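Local coordinates for uncharacterized protein (Legionella longbeachae NSW150, PDB 4JZA) that dephosphorylates phosphoinositides, probably removing the 3-phosphate of phosphatidylinositol 3-phosphate, and may thereby alter lipid metabolism of the infected host, at residues A[698-708]-A[729-740]; A[756-765]-A[778-786]. One frame throughout, in Å; residues are numbered along the deposited sequence.

Contact 1 (A[698-708]-A[729-740])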
# COMPACT_ATOMS: atom_id res chain seq x y z
N LEU A 698 43.14 -22.15 0.85
CA LEU A 698 42.95 -22.21 2.30
C LEU A 698 43.18 -23.59 2.93
O LEU A 698 43.73 -23.67 4.05
CB LEU A 698 41.58 -21.70 2.65
CG LEU A 698 41.32 -21.41 4.12
CD1 LEU A 698 42.33 -20.49 4.77
CD2 LEU A 698 39.90 -20.84 4.23
N HIS A 699 42.80 -24.65 2.21
CA HIS A 699 42.96 -26.00 2.70
C HIS A 699 44.43 -26.20 2.98
O HIS A 699 44.79 -26.71 4.03
CB HIS A 699 42.43 -27.03 1.71
CG HIS A 699 42.34 -28.41 2.26
ND1 HIS A 699 43.37 -29.33 2.14
CD2 HIS A 699 41.37 -29.04 2.95
CE1 HIS A 699 43.03 -30.46 2.72
NE2 HIS A 699 41.82 -30.31 3.22
N SER A 700 45.30 -25.82 2.06
CA SER A 700 46.73 -26.08 2.30
C SER A 700 47.23 -25.25 3.42
O SER A 700 47.88 -25.76 4.34
CB SER A 700 47.58 -25.79 1.08
OG SER A 700 46.86 -26.09 -0.07
N LEU A 701 46.93 -23.96 3.37
CA LEU A 701 47.44 -23.02 4.38
C LEU A 701 46.99 -23.36 5.84
O LEU A 701 47.81 -23.40 6.76
CB LEU A 701 47.02 -21.59 4.02
CG LEU A 701 47.41 -20.50 5.02
CD1 LEU A 701 48.89 -20.54 5.25
CD2 LEU A 701 47.05 -19.12 4.54
N ILE A 702 45.70 -23.61 6.02
CA ILE A 702 45.16 -23.89 7.36
C ILE A 702 45.75 -25.17 7.96
O ILE A 702 45.89 -25.31 9.15
CB ILE A 702 43.64 -23.97 7.29
CG1 ILE A 702 43.00 -23.44 8.54
CG2 ILE A 702 43.17 -25.38 6.94
CD1 ILE A 702 42.45 -22.04 8.35
N ASN A 703 46.12 -26.12 7.12
CA ASN A 703 46.69 -27.35 7.62
C ASN A 703 48.16 -27.24 7.97
O ASN A 703 48.68 -28.17 8.52
CB ASN A 703 46.40 -28.54 6.69
CG ASN A 703 44.98 -29.10 6.90
OD1 ASN A 703 44.68 -29.67 7.95
ND2 ASN A 703 44.11 -28.94 5.91
N GLU A 704 48.81 -26.11 7.68
CA GLU A 704 50.06 -25.74 8.35
C GLU A 704 49.73 -25.00 9.65
O GLU A 704 49.91 -23.79 9.75
CB GLU A 704 50.93 -24.85 7.46
CG GLU A 704 51.29 -25.45 6.11
CD GLU A 704 52.42 -26.47 6.15
OE1 GLU A 704 53.54 -26.13 6.62
OE2 GLU A 704 52.16 -27.62 5.67
N ARG A 705 49.32 -25.75 10.65
CA ARG A 705 48.68 -25.22 11.88
C ARG A 705 49.61 -24.39 12.78
O ARG A 705 49.15 -23.57 13.58
CB ARG A 705 48.03 -26.37 12.70
CG ARG A 705 47.28 -27.39 11.83
CD ARG A 705 46.44 -28.35 12.63
NE ARG A 705 45.53 -27.60 13.49
CZ ARG A 705 45.04 -28.04 14.65
NH1 ARG A 705 45.35 -29.25 15.10
NH2 ARG A 705 44.22 -27.27 15.36
N ASN A 706 50.91 -24.57 12.62
CA ASN A 706 51.89 -23.80 13.37
C ASN A 706 51.87 -22.29 13.16
O ASN A 706 52.23 -21.52 14.04
CB ASN A 706 53.28 -24.35 13.06
CG ASN A 706 53.57 -25.62 13.87
OD1 ASN A 706 52.75 -26.09 14.69
ND2 ASN A 706 54.77 -26.18 13.66
N LEU A 707 51.44 -21.89 11.96
CA LEU A 707 51.50 -20.50 11.53
C LEU A 707 50.57 -19.60 12.31
O LEU A 707 50.68 -18.37 12.23
CB LEU A 707 51.10 -20.41 10.05
CG LEU A 707 52.00 -21.10 9.05
CD1 LEU A 707 51.48 -20.90 7.63
CD2 LEU A 707 53.42 -20.55 9.18
N PHE A 708 49.61 -20.21 13.02
CA PHE A 708 48.50 -19.51 13.65
C PHE A 708 48.69 -19.30 15.14
O PHE A 708 47.95 -18.53 15.76
CB PHE A 708 47.21 -20.26 13.35
CG PHE A 708 46.92 -20.35 11.89
CD1 PHE A 708 46.35 -19.29 11.24
CD2 PHE A 708 47.26 -21.48 11.17
CE1 PHE A 708 46.11 -19.34 9.89
CE2 PHE A 708 47.03 -21.53 9.82
CZ PHE A 708 46.46 -20.46 9.19
N THR A 729 45.83 -22.37 19.18
CA THR A 729 45.19 -21.99 17.94
C THR A 729 43.97 -21.11 18.21
O THR A 729 43.13 -21.48 18.98
CB THR A 729 44.73 -23.23 17.16
OG1 THR A 729 45.80 -24.17 17.01
CG2 THR A 729 44.28 -22.84 15.78
N PRO A 730 43.84 -19.96 17.54
CA PRO A 730 42.60 -19.19 17.66
C PRO A 730 41.34 -19.98 17.26
O PRO A 730 41.37 -20.78 16.30
CB PRO A 730 42.79 -18.02 16.68
CG PRO A 730 44.18 -18.06 16.20
CD PRO A 730 44.78 -19.40 16.55
N ASP A 731 40.25 -19.75 17.98
CA ASP A 731 39.06 -20.57 17.83
C ASP A 731 38.47 -20.52 16.43
O ASP A 731 38.00 -21.58 15.92
CB ASP A 731 37.99 -20.18 18.86
CG ASP A 731 36.92 -21.28 19.08
OD1 ASP A 731 37.29 -22.38 19.63
OD2 ASP A 731 35.72 -21.01 18.72
N GLY A 732 38.50 -19.34 15.81
CA GLY A 732 38.09 -19.18 14.41
C GLY A 732 38.79 -20.12 13.44
O GLY A 732 38.15 -20.74 12.58
N ILE A 733 40.08 -20.27 13.62
CA ILE A 733 40.85 -21.16 12.82
C ILE A 733 40.51 -22.61 13.12
O ILE A 733 40.42 -23.41 12.17
CB ILE A 733 42.33 -20.92 13.05
CG1 ILE A 733 42.74 -19.50 12.71
CG2 ILE A 733 43.16 -21.91 12.24
CD1 ILE A 733 42.56 -19.13 11.25
N LYS A 734 40.30 -22.96 14.40
CA LYS A 734 39.89 -24.32 14.78
C LYS A 734 38.59 -24.67 14.11
O LYS A 734 38.40 -25.78 13.60
CB LYS A 734 39.72 -24.49 16.29
CG LYS A 734 41.01 -24.39 17.10
CD LYS A 734 40.86 -24.86 18.56
CE LYS A 734 40.10 -26.19 18.65
NZ LYS A 734 40.41 -26.99 19.88
N GLN A 735 37.69 -23.69 14.08
CA GLN A 735 36.42 -23.87 13.44
C GLN A 735 36.47 -24.07 11.95
O GLN A 735 35.63 -24.78 11.39
CB GLN A 735 35.55 -22.68 13.71
CG GLN A 735 34.88 -22.79 15.05
CD GLN A 735 33.87 -21.72 15.23
OE1 GLN A 735 32.87 -21.63 14.46
NE2 GLN A 735 34.11 -20.88 16.21
N ILE A 736 37.43 -23.41 11.31
CA ILE A 736 37.62 -23.53 9.89
C ILE A 736 38.27 -24.86 9.58
O ILE A 736 37.90 -25.47 8.62
CB ILE A 736 38.37 -22.32 9.32
CG1 ILE A 736 37.46 -21.09 9.41
CG2 ILE A 736 38.74 -22.57 7.88
CD1 ILE A 736 38.18 -19.77 9.27
N LEU A 737 39.18 -25.35 10.39
CA LEU A 737 39.56 -26.77 10.27
C LEU A 737 38.36 -27.70 10.40
O LEU A 737 38.18 -28.58 9.56
CB LEU A 737 40.61 -27.17 11.31
CG LEU A 737 41.97 -26.56 11.00
CD1 LEU A 737 42.75 -26.38 12.29
CD2 LEU A 737 42.79 -27.39 10.01
N GLU A 738 37.56 -27.53 11.45
CA GLU A 738 36.40 -28.39 11.67
C GLU A 738 35.53 -28.46 10.41
O GLU A 738 35.05 -29.52 10.04
CB GLU A 738 35.54 -27.93 12.86
CG GLU A 738 35.82 -28.53 14.25
CD GLU A 738 35.79 -30.05 14.33
OE1 GLU A 738 34.89 -30.59 15.00
OE2 GLU A 738 36.67 -30.74 13.76
N LEU A 739 35.36 -27.33 9.74
CA LEU A 739 34.49 -27.26 8.59
C LEU A 739 35.10 -27.94 7.40
O LEU A 739 34.37 -28.40 6.52
CB LEU A 739 34.21 -25.82 8.20
CG LEU A 739 33.14 -25.13 9.04
CD1 LEU A 739 33.14 -23.60 8.87
CD2 LEU A 739 31.76 -25.69 8.71
N MSE A 740 36.43 -27.99 7.36
CA MSE A 740 37.17 -28.58 6.26
C MSE A 740 37.49 -30.01 6.50
O MSE A 740 38.15 -30.62 5.67
CB MSE A 740 38.48 -27.80 6.02
CG MSE A 740 38.07 -26.57 5.25
SE MSE A 740 39.41 -25.15 5.07
CE MSE A 740 39.58 -25.45 3.15
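In the helical C-terminal domain of this phosphatase, Ile702, near the end of helix 676-702, is a knob in a hole formed by Ile733, Ile736, Leu737 and Met740 of helix 731-740. The two short helical segments run more antiparallel than parallel, at 127°, with their axes 10.8 Å apart. Ile702 CD1 lies 3.8 Å from Ile736 CG2 and also touches Ile733 CG2. Its CG2 branch, set between the backbone N and the carbonyl carbon, meets Leu737 CD2 at 3.7 Å. Met740, modelled as selenomethionine, closes the end of the hole. Bent at chi3 (112°), its chain brings CE against His699 CB at 3.6 Å, at the edge of the imidazole and near its plane; Leu698 packs on the same methyl. Beside it, Asn703 ND2 donates a hydrogen bond of 3.0 Å to His699 O, and its amide nitrogen also lies over the centre of the imidazole face.

Past the helix, the 3-10 turn 705-707 brings Phe708 beside the start of helix 731-740, where Pro730 holds the N-cap position. The Phe708 ring lies between Ile733 CG2, in a CH-pi contact over one face, 4.2 Å from the centroid, and Leu707 CB over the opposite face, toward its edge. Ile733 CD1 adds contact with CD1 and CE1 of the same ring. At the foot of the ring, Pro730 CD packs on Phe708 CB, 4.1 Å away. On the exposed side, Arg705 bends at chi3 and lays its guanidinium obliquely against Leu737 CD1. No hydrogen bond crosses between the two segments. Helix 772-782 continues the apolar layer, with Val777 on Leu698 and Tyr778 on Ile733, and Trp805 of helix 794-817 touches Leu701.

Contact 2 (A[756-765]-A[778-786])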
# COMPACT_ATOMS: atom_id res chain seq x y z
N ILE A 756 32.41 -20.69 6.18
CA ILE A 756 33.65 -20.14 6.61
C ILE A 756 33.57 -18.65 6.78
O ILE A 756 34.16 -18.10 7.69
CB ILE A 756 34.73 -20.48 5.61
CG1 ILE A 756 35.08 -21.98 5.74
CG2 ILE A 756 35.98 -19.62 5.84
CD1 ILE A 756 35.97 -22.51 4.62
N LEU A 757 32.85 -17.99 5.89
CA LEU A 757 32.63 -16.57 6.02
C LEU A 757 31.74 -16.16 7.20
O LEU A 757 31.93 -15.09 7.76
CB LEU A 757 32.03 -16.04 4.75
CG LEU A 757 32.85 -15.95 3.48
CD1 LEU A 757 31.89 -15.75 2.31
CD2 LEU A 757 33.81 -14.79 3.55
N GLN A 758 30.76 -16.99 7.57
CA GLN A 758 30.05 -16.84 8.84
C GLN A 758 31.04 -16.78 10.05
O GLN A 758 30.94 -15.89 10.92
CB GLN A 758 29.08 -18.00 9.08
CG GLN A 758 27.64 -17.72 8.68
CD GLN A 758 26.84 -18.98 8.31
OE1 GLN A 758 27.26 -20.11 8.52
NE2 GLN A 758 25.68 -18.76 7.76
N VAL A 759 31.96 -17.74 10.12
CA VAL A 759 32.97 -17.71 11.15
C VAL A 759 33.77 -16.39 11.17
O VAL A 759 33.83 -15.72 12.19
CB VAL A 759 33.96 -18.83 10.96
CG1 VAL A 759 35.08 -18.68 11.98
CG2 VAL A 759 33.24 -20.17 11.15
N VAL A 760 34.36 -16.05 10.03
CA VAL A 760 35.13 -14.82 9.90
C VAL A 760 34.34 -13.57 10.27
O VAL A 760 34.86 -12.66 10.88
CB VAL A 760 35.66 -14.65 8.44
CG1 VAL A 760 36.18 -13.23 8.19
CG2 VAL A 760 36.76 -15.67 8.14
N SER A 761 33.08 -13.50 9.86
CA SER A 761 32.29 -12.30 10.10
C SER A 761 32.10 -12.04 11.59
O SER A 761 31.81 -10.91 11.96
CB SER A 761 30.93 -12.48 9.49
OG SER A 761 30.18 -13.47 10.21
N GLU A 762 32.20 -13.09 12.43
CA GLU A 762 32.13 -12.98 13.91
C GLU A 762 33.46 -12.56 14.57
O GLU A 762 33.46 -12.20 15.76
CB GLU A 762 31.75 -14.32 14.53
CG GLU A 762 30.36 -14.85 14.17
CD GLU A 762 30.19 -16.34 14.49
OE1 GLU A 762 31.21 -17.08 14.77
OE2 GLU A 762 29.01 -16.77 14.46
N ARG A 763 34.58 -12.63 13.84
CA ARG A 763 35.86 -12.39 14.44
C ARG A 763 36.03 -10.90 14.72
O ARG A 763 35.39 -10.07 14.09
CB ARG A 763 37.01 -12.84 13.54
CG ARG A 763 37.01 -14.28 13.11
CD ARG A 763 36.99 -15.21 14.28
NE ARG A 763 35.69 -15.82 14.41
CZ ARG A 763 35.33 -16.66 15.36
NH1 ARG A 763 36.17 -16.98 16.33
NH2 ARG A 763 34.12 -17.19 15.32
N PRO A 764 36.85 -10.53 15.71
CA PRO A 764 37.12 -9.14 15.96
C PRO A 764 37.94 -8.55 14.84
O PRO A 764 38.71 -9.26 14.28
CB PRO A 764 37.93 -9.18 17.23
CG PRO A 764 37.43 -10.36 17.93
CD PRO A 764 37.18 -11.37 16.87
N GLU A 765 37.81 -7.26 14.58
CA GLU A 765 38.40 -6.60 13.44
C GLU A 765 39.88 -6.52 13.61
O GLU A 765 40.60 -6.94 12.74
CB GLU A 765 37.88 -5.18 13.33
CG GLU A 765 38.00 -4.58 11.94
CD GLU A 765 36.75 -4.84 11.13
OE1 GLU A 765 35.97 -3.90 10.87
OE2 GLU A 765 36.53 -6.02 10.79
N TYR A 778 41.70 -14.19 8.03
CA TYR A 778 40.57 -13.39 8.47
C TYR A 778 40.39 -12.14 7.64
O TYR A 778 39.28 -11.80 7.19
CB TYR A 778 40.74 -12.96 9.94
CG TYR A 778 40.61 -14.05 11.00
CD1 TYR A 778 40.33 -15.38 10.66
CD2 TYR A 778 40.78 -13.74 12.36
CE1 TYR A 778 40.23 -16.34 11.64
CE2 TYR A 778 40.64 -14.70 13.34
CZ TYR A 778 40.39 -16.01 12.98
OH TYR A 778 40.26 -16.97 13.96
N GLY A 779 41.49 -11.43 7.45
CA GLY A 779 41.46 -10.16 6.70
C GLY A 779 40.99 -10.27 5.26
O GLY A 779 40.20 -9.49 4.78
N ARG A 780 41.49 -11.24 4.55
CA ARG A 780 41.11 -11.39 3.14
C ARG A 780 39.70 -11.87 2.97
O ARG A 780 38.96 -11.32 2.14
CB ARG A 780 42.02 -12.38 2.41
CG ARG A 780 43.45 -11.91 2.32
CD ARG A 780 43.58 -10.78 1.35
NE ARG A 780 44.94 -10.30 1.34
CZ ARG A 780 45.41 -9.36 0.54
NH1 ARG A 780 44.64 -8.78 -0.32
NH2 ARG A 780 46.68 -9.03 0.55
N LEU A 781 39.35 -12.93 3.72
CA LEU A 781 38.00 -13.43 3.70
C LEU A 781 37.05 -12.31 4.10
O LEU A 781 36.01 -12.13 3.49
CB LEU A 781 37.85 -14.62 4.61
CG LEU A 781 38.35 -15.88 3.90
CD1 LEU A 781 38.52 -17.04 4.86
CD2 LEU A 781 37.42 -16.30 2.80
N ARG A 782 37.40 -11.52 5.11
CA ARG A 782 36.46 -10.49 5.50
C ARG A 782 36.35 -9.45 4.40
O ARG A 782 35.30 -8.80 4.22
CB ARG A 782 36.84 -9.89 6.84
CG ARG A 782 35.99 -8.73 7.37
CD ARG A 782 36.72 -8.03 8.55
NE ARG A 782 36.29 -8.70 9.77
CZ ARG A 782 37.06 -9.31 10.67
NH1 ARG A 782 38.42 -9.30 10.66
NH2 ARG A 782 36.43 -9.89 11.65
N SER A 783 37.38 -9.31 3.60
CA SER A 783 37.32 -8.32 2.50
C SER A 783 36.22 -8.62 1.47
O SER A 783 35.83 -7.73 0.74
CB SER A 783 38.68 -8.13 1.82
OG SER A 783 38.88 -8.97 0.69
N PHE A 784 35.71 -9.85 1.42
CA PHE A 784 34.57 -10.21 0.55
C PHE A 784 33.19 -9.82 1.09
O PHE A 784 32.22 -9.87 0.35
CB PHE A 784 34.51 -11.71 0.29
CG PHE A 784 35.65 -12.24 -0.48
CD1 PHE A 784 35.77 -11.99 -1.82
CD2 PHE A 784 36.58 -13.02 0.12
CE1 PHE A 784 36.81 -12.50 -2.56
CE2 PHE A 784 37.64 -13.54 -0.60
CZ PHE A 784 37.76 -13.28 -1.94
N LEU A 785 33.13 -9.47 2.37
CA LEU A 785 31.92 -9.09 3.07
C LEU A 785 31.75 -7.59 3.11
O LEU A 785 30.68 -7.16 3.46
CB LEU A 785 31.96 -9.57 4.52
CG LEU A 785 32.07 -11.08 4.71
CD1 LEU A 785 32.01 -11.46 6.18
CD2 LEU A 785 31.01 -11.86 3.93
N ASN A 786 32.81 -6.82 2.84
CA ASN A 786 32.71 -5.35 2.68
C ASN A 786 32.84 -4.96 1.21
O ASN A 786 33.11 -5.80 0.34
CB ASN A 786 33.79 -4.63 3.47
CG ASN A 786 33.89 -5.16 4.90
OD1 ASN A 786 32.91 -5.20 5.61
ND2 ASN A 786 35.08 -5.60 5.30
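Val760 and Leu781 form the middle of a helix-helix crossing in the C-terminal all-helical domain, where helix 748-761 meets helix 772-782 at 113° with the short axes 9.4 Å apart. Val760 sits in the hollow between Tyr778, Leu781 and Arg782. CG1, anti to the backbone N (chi1 167°), presses between Tyr778 O and Arg782 CB, 3.7 Å from the latter, while CG2 rests on Leu781 CB, 3.8 Å away. Leu781 in turn is the bump of the opposite helix: its CD1 fits against Ile756 CG2 and Val760 CG2, and its CD2 against Leu757 CD2.

Leu757 CD2 is thereby wedged between two leucines, touching Leu785 CD2 as well at 4.1 Å. The other methyl of Leu785, CD1, lies against Ser761 CB at 3.6 Å. The Ser761 hydroxyl is engaged elsewhere, donating to Gln758 O one turn back. Trp805 of helix 794-817 covers Leu781, and Val682 of helix 676-702 touches Leu757.

After helix 748-761 the chain runs on alongside helix 772-782. Arg782 stretches from that helix to meet it, its chain bent only at chi3 (-90°). Its NH2 comes near Pro764 O and Arg763 O, the latter at the guanidinium edge, but the angle at Arg763 O is too poor for a hydrogen bond. Glu765, which is poorly ordered, puts OE2 over one guanidinium face, 2.9 Å from Arg782 NE, so this salt bridge rests on charge alone. Bent at chi2 and chi3, Arg763 turns back along helix 748-761, its NE donating to Val759 O at 2.9 Å. The same bend lays its aliphatic part across Tyr778, with CG centred over one face of the phenol ring, 3.7 Å from the centroid.

In the fold
Both contacts lie in the helical C-terminal domain, on the same side of the chain's centre, about 50 and 38 Å from it (contact centres) and about 14 Å from each other. They come in series along the sequence: contact 1 pairs the end of helix 676-702 and its following turn with helix 731-740, and contact 2 pairs the next two helices, 748-761 and 772-782. Tyr778 joins them, its OH packing 3.1 Å from Gly732 CA, while Val759 meets Gln735 alongside. Helix 676-702, which supplies one side of contact 1, also touches contact 2, and helix 794-817 packs against both. The four segments form one helical assembly and contain no strand of the mixed sheet.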